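Local coordinates for protein lipoteichoic acid primase (Listeria monocytogenes, PDB 4UOP) that is a lipoteichoic acid primase whose extracellular catalytic domain belongs to the sulfatase family and holds a magnesium ion, at residues 93-105 with 305-317. Numbering follows the deposited sequence.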
loop_
_atom_site.group_PDB
_atom_site.type_symbol
_atom_site.label_atom_id
_atom_site.label_comp_id
_atom_site.label_asym_id
_atom_site.label_seq_id
_atom_site.Cartn_x
_atom_site.Cartn_y
_atom_site.Cartn_z
ATOM N N THR B 93 -17.372 2.518 -32.010
ATOM C CA THR B 93 -17.135 1.533 -30.950
ATOM C C THR B 93 -18.239 1.564 -29.911
ATOM O O THR B 93 -19.085 2.463 -29.894
ATOM C CB THR B 93 -15.817 1.836 -30.200
ATOM O OG1 THR B 93 -15.899 3.134 -29.611
ATOM C CG2 THR B 93 -14.651 1.777 -31.128
ATOM N N MET B 94 -18.231 0.570 -29.040
ATOM C CA MET B 94 -18.928 0.674 -27.777
ATOM C C MET B 94 -17.912 1.275 -26.790
ATOM O O MET B 94 -16.781 0.781 -26.669
ATOM C CB MET B 94 -19.410 -0.685 -27.307
ATOM C CG MET B 94 -20.553 -1.251 -28.150
ATOM S SD MET B 94 -20.950 -2.915 -27.605
ATOM C CE MET B 94 -22.287 -3.340 -28.728
ATOM N N TYR B 95 -18.302 2.339 -26.122
ATOM C CA TYR B 95 -17.395 3.025 -25.211
ATOM C C TYR B 95 -18.139 3.403 -23.948
ATOM O O TYR B 95 -19.376 3.414 -23.919
ATOM C CB TYR B 95 -16.775 4.250 -25.894
ATOM C CG TYR B 95 -17.755 5.362 -26.163
ATOM C CD1 TYR B 95 -18.548 5.360 -27.304
ATOM C CD2 TYR B 95 -17.927 6.389 -25.239
ATOM C CE1 TYR B 95 -19.468 6.377 -27.535
ATOM C CE2 TYR B 95 -18.839 7.398 -25.449
ATOM C CZ TYR B 95 -19.602 7.396 -26.600
ATOM O OH TYR B 95 -20.497 8.414 -26.776
ATOM N N SER B 96 -17.380 3.691 -22.897
ATOM C CA SER B 96 -17.960 4.011 -21.607
ATOM C C SER B 96 -17.449 5.307 -21.037
ATOM O O SER B 96 -16.255 5.580 -21.072
ATOM C CB SER B 96 -17.652 2.918 -20.604
ATOM O OG SER B 96 -18.123 3.279 -19.327
ATOM N N ASN B 97 -18.371 6.092 -20.491
ATOM C CA ASN B 97 -18.046 7.295 -19.717
ATOM C C ASN B 97 -18.106 7.056 -18.219
ATOM O O ASN B 97 -17.995 7.997 -17.440
ATOM C CB ASN B 97 -18.993 8.438 -20.094
ATOM C CG ASN B 97 -18.824 8.873 -21.523
ATOM O OD1 ASN B 97 -17.714 8.860 -22.054
ATOM N ND2 ASN B 97 -19.925 9.236 -22.163
ATOM N N GLN B 98 -18.300 5.798 -17.822
ATOM C CA GLN B 98 -18.320 5.407 -16.415
ATOM C C GLN B 98 -17.617 4.072 -16.247
ATOM O O GLN B 98 -18.198 3.062 -15.825
ATOM C CB GLN B 98 -19.750 5.311 -15.890
ATOM C CG GLN B 98 -20.501 6.616 -15.839
ATOM C CD GLN B 98 -21.870 6.472 -15.189
ATOM O OE1 GLN B 98 -22.532 5.443 -15.319
ATOM N NE2 GLN B 98 -22.311 7.522 -14.514
ATOM N N PHE B 99 -16.356 4.049 -16.638
ATOM C CA PHE B 99 -15.543 2.866 -16.499
ATOM C C PHE B 99 -14.428 3.218 -15.545
ATOM O O PHE B 99 -13.796 4.270 -15.694
ATOM C CB PHE B 99 -15.007 2.432 -17.858
ATOM C CG PHE B 99 -14.469 1.042 -17.871
ATOM C CD1 PHE B 99 -15.314 -0.034 -18.122
ATOM C CD2 PHE B 99 -13.136 0.793 -17.616
ATOM C CE1 PHE B 99 -14.831 -1.326 -18.109
ATOM C CE2 PHE B 99 -12.640 -0.510 -17.625
ATOM C CZ PHE B 99 -13.499 -1.568 -17.857
ATOM N N PHE B 100 -14.194 2.366 -14.548
ATOM C CA PHE B 100 -13.328 2.739 -13.429
ATOM C C PHE B 100 -12.072 1.902 -13.274
ATOM O O PHE B 100 -12.065 0.711 -13.559
ATOM C CB PHE B 100 -14.103 2.657 -12.122
ATOM C CG PHE B 100 -15.277 3.571 -12.059
ATOM C CD1 PHE B 100 -15.114 4.907 -11.704
ATOM C CD2 PHE B 100 -16.557 3.113 -12.371
ATOM C CE1 PHE B 100 -16.209 5.750 -11.623
ATOM C CE2 PHE B 100 -17.648 3.962 -12.295
ATOM C CZ PHE B 100 -17.475 5.277 -11.932
ATOM N N GLN B 101 -10.997 2.558 -12.844
ATOM C CA GLN B 101 -9.783 1.867 -12.451
ATOM C C GLN B 101 -10.056 0.996 -11.218
ATOM O O GLN B 101 -10.857 1.362 -10.369
ATOM C CB GLN B 101 -8.680 2.883 -12.106
ATOM C CG GLN B 101 -9.007 3.816 -10.958
ATOM C CD GLN B 101 -7.863 4.746 -10.595
ATOM O OE1 GLN B 101 -7.472 5.592 -11.389
ATOM N NE2 GLN B 101 -7.332 4.602 -9.386
ATOM N N THR B 102 -9.389 -0.145 -11.141
ATOM C CA THR B 102 -9.423 -0.998 -9.974
ATOM C C THR B 102 -7.979 -1.356 -9.644
ATOM O O THR B 102 -7.491 -2.428 -10.028
ATOM C CB THR B 102 -10.270 -2.280 -10.203
ATOM O OG1 THR B 102 -9.784 -3.036 -11.321
ATOM C CG2 THR B 102 -11.724 -1.920 -10.440
ATOM N N VAL B 103 -7.294 -0.436 -8.976
ATOM C CA VAL B 103 -5.872 -0.594 -8.698
ATOM C C VAL B 103 -5.601 -0.375 -7.228
ATOM O O VAL B 103 -6.479 0.057 -6.490
ATOM C CB VAL B 103 -4.987 0.337 -9.569
ATOM C CG1 VAL B 103 -5.208 0.061 -11.048
ATOM C CG2 VAL B 103 -5.236 1.801 -9.273
ATOM N N SER B 104 -4.378 -0.672 -6.808
ATOM C CA SER B 104 -3.995 -0.592 -5.414
ATOM C C SER B 104 -2.584 0.017 -5.290
ATOM O O SER B 104 -2.356 1.119 -5.782
ATOM C CB SER B 104 -4.064 -2.011 -4.834
ATOM O OG SER B 104 -3.749 -1.978 -3.480
ATOM N N LYS B 105 -1.649 -0.715 -4.679
ATOM C CA LYS B 105 -0.319 -0.210 -4.332
ATOM C C LYS B 105 0.565 0.076 -5.540
ATOM O O LYS B 105 1.346 1.028 -5.555
ATOM C CB LYS B 105 0.419 -1.280 -3.486
ATOM C CG LYS B 105 0.435 -1.019 -1.993
ATOM C CD LYS B 105 1.037 -2.185 -1.181
ATOM C CE LYS B 105 2.502 -1.901 -0.821
ATOM N NZ LYS B 105 3.341 -3.096 -0.498
ATOM N N THR B 305 -19.341 14.698 -18.836
ATOM C CA THR B 305 -19.924 13.525 -18.152
ATOM C C THR B 305 -19.433 13.449 -16.717
ATOM O O THR B 305 -19.289 12.369 -16.144
ATOM C CB THR B 305 -19.643 12.221 -18.930
ATOM O OG1 THR B 305 -18.230 12.065 -19.164
ATOM C CG2 THR B 305 -20.380 12.232 -20.258
ATOM N N GLN B 306 -19.224 14.622 -16.121
ATOM C CA GLN B 306 -18.709 14.755 -14.777
ATOM C C GLN B 306 -19.552 13.993 -13.776
ATOM O O GLN B 306 -20.790 14.045 -13.813
ATOM C CB GLN B 306 -18.676 16.237 -14.383
ATOM C CG GLN B 306 -18.249 16.531 -12.961
ATOM C CD GLN B 306 -18.233 18.030 -12.644
ATOM O OE1 GLN B 306 -18.833 18.829 -13.357
ATOM N NE2 GLN B 306 -17.548 18.404 -11.584
ATOM N N LEU B 307 -18.870 13.310 -12.869
ATOM C CA LEU B 307 -19.489 12.809 -11.663
ATOM C C LEU B 307 -19.138 13.786 -10.537
ATOM O O LEU B 307 -17.958 14.059 -10.260
ATOM C CB LEU B 307 -18.980 11.408 -11.339
ATOM C CG LEU B 307 -18.944 10.394 -12.482
ATOM C CD1 LEU B 307 -18.473 9.050 -11.956
ATOM C CD2 LEU B 307 -20.273 10.267 -13.211
ATOM N N LYS B 308 -20.156 14.330 -9.889
ATOM C CA LYS B 308 -19.933 15.294 -8.822
ATOM C C LYS B 308 -19.749 14.558 -7.508
ATOM O O LYS B 308 -20.477 14.790 -6.538
ATOM C CB LYS B 308 -21.082 16.312 -8.756
ATOM C CG LYS B 308 -21.142 17.210 -9.976
ATOM C CD LYS B 308 -22.205 18.292 -9.825
ATOM C CE LYS B 308 -22.587 18.904 -11.165
ATOM N NZ LYS B 308 -23.648 19.942 -11.012
ATOM N N ALA B 309 -18.755 13.673 -7.494
ATOM C CA ALA B 309 -18.364 12.947 -6.315
ATOM C C ALA B 309 -16.903 12.611 -6.511
ATOM O O ALA B 309 -16.496 12.285 -7.624
ATOM C CB ALA B 309 -19.190 11.681 -6.174
ATOM N N GLU B 310 -16.103 12.729 -5.461
ATOM C CA GLU B 310 -14.702 12.343 -5.552
ATOM C C GLU B 310 -14.413 11.224 -4.554
ATOM O O GLU B 310 -14.988 11.188 -3.471
ATOM C CB GLU B 310 -13.748 13.545 -5.390
ATOM C CG GLU B 310 -13.798 14.564 -6.540
ATOM C CD GLU B 310 -12.984 14.223 -7.815
ATOM O OE1 GLU B 310 -12.664 13.027 -8.135
ATOM O OE2 GLU B 310 -12.665 15.209 -8.545
ATOM N N PRO B 311 -13.529 10.284 -4.929
ATOM C CA PRO B 311 -12.687 10.329 -6.133
ATOM C C PRO B 311 -13.304 9.727 -7.397
ATOM O O PRO B 311 -12.574 9.466 -8.360
ATOM C CB PRO B 311 -11.471 9.528 -5.706
ATOM C CG PRO B 311 -12.056 8.469 -4.841
ATOM C CD PRO B 311 -13.173 9.138 -4.079
ATOM N N ALA B 312 -14.626 9.537 -7.405
ATOM C CA ALA B 312 -15.307 8.913 -8.517
ATOM C C ALA B 312 -14.961 9.560 -9.843
ATOM O O ALA B 312 -14.654 8.856 -10.803
ATOM C CB ALA B 312 -16.824 8.929 -8.312
ATOM N N ASP B 313 -14.997 10.885 -9.917
ATOM C CA ASP B 313 -14.797 11.523 -11.209
ATOM C C ASP B 313 -13.423 11.208 -11.789
ATOM O O ASP B 313 -13.337 10.867 -12.953
ATOM C CB ASP B 313 -14.968 13.031 -11.179
ATOM C CG ASP B 313 -15.159 13.602 -12.574
ATOM O OD1 ASP B 313 -15.987 13.056 -13.347
ATOM O OD2 ASP B 313 -14.468 14.584 -12.921
ATOM N N ASP B 314 -12.369 11.336 -10.977
ATOM C CA ASP B 314 -10.996 11.070 -11.432
ATOM C C ASP B 314 -10.712 9.609 -11.703
ATOM O O ASP B 314 -9.903 9.285 -12.559
ATOM C CB ASP B 314 -9.969 11.562 -10.401
ATOM C CG ASP B 314 -9.801 13.077 -10.404
ATOM O OD1 ASP B 314 -10.180 13.751 -11.380
ATOM O OD2 ASP B 314 -9.239 13.580 -9.426
ATOM N N TYR B 315 -11.409 8.716 -11.010
ATOM C CA TYR B 315 -11.160 7.295 -11.190
ATOM C C TYR B 315 -11.713 6.749 -12.507
ATOM O O TYR B 315 -11.469 5.605 -12.853
ATOM C CB TYR B 315 -11.717 6.511 -9.999
ATOM C CG TYR B 315 -10.816 6.497 -8.784
ATOM C CD1 TYR B 315 -9.975 7.561 -8.499
ATOM C CD2 TYR B 315 -10.838 5.437 -7.894
ATOM C CE1 TYR B 315 -9.165 7.565 -7.372
ATOM C CE2 TYR B 315 -10.043 5.435 -6.757
ATOM C CZ TYR B 315 -9.211 6.507 -6.502
ATOM O OH TYR B 315 -8.411 6.546 -5.381
ATOM N N ARG B 316 -12.458 7.564 -13.251
ATOM C CA ARG B 316 -12.900 7.147 -14.561
ATOM C C ARG B 316 -11.730 7.106 -15.537
ATOM O O ARG B 316 -10.960 8.076 -15.647
ATOM C CB ARG B 316 -13.998 8.066 -15.107
ATOM C CG ARG B 316 -15.201 8.291 -14.185
ATOM C CD ARG B 316 -15.808 9.682 -14.366
ATOM N NE ARG B 316 -16.288 9.817 -15.679
ATOM C CZ ARG B 316 -16.319 10.926 -16.409
ATOM N NH1 ARG B 316 -15.916 12.122 -15.983
ATOM N NH2 ARG B 316 -16.813 10.802 -17.603
ATOM N N ILE B 317 -11.647 6.010 -16.273
ATOM C CA ILE B 317 -10.624 5.784 -17.278
ATOM C C ILE B 317 -11.342 5.573 -18.599
ATOM O O ILE B 317 -12.459 5.026 -18.623
ATOM C CB ILE B 317 -9.717 4.565 -16.951
ATOM C CG1 ILE B 317 -10.560 3.374 -16.478
ATOM C CG2 ILE B 317 -8.731 4.945 -15.864
ATOM C CD1 ILE B 317 -9.840 2.048 -16.379
HETATM O O HOH W 1 -15.063 6.086 -18.433
HETATM O O HOH W 2 -20.083 9.742 -16.554
#
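Arg316 grips the backbone oxygen of Asn97 side-on, with NE 3.1 Å and NH2 3.0 Å from Asn97 O, which lies close to the guanidinium plane. Its side chain bends at chi2 and chi3, laying CG 3.7 Å from CE1 of the Phe100 ring. At the far corner of the guanidinium, NH1 forms a salt bridge with Asp313 OD1 (2.8 Å); Leu307 N donates a hydrogen bond to the same oxygen from the opposite face of the carboxylate. Past the break in strand 94-100, Ile317 N donates to Phe99 O (2.8 Å) and Gln101 N to Tyr315 O, bridging Phe100 and Arg316. The Phe100 ring presents its edge to Ala312 O and Leu307 CD1. Gln101, with CG between its backbone N and carbonyl carbon (chi1 61°), lays its amide flat on the Tyr315 ring, planes 15° apart and NE2 over the centre; Pro311 CG lies toward the rim of the opposite face. Gln101 OE1 accepts from His286 N, next to the magnesium ligand His285, and Tyr315 OH is hydrogen-bonded to Thr376 OG1. A water accepts from Phe99 N and donates to Ser96 O and Ile317 O. The buried guanidinium probably has its charge balanced by Asp313, while the stacked amide links this packing to the metal site's surroundings.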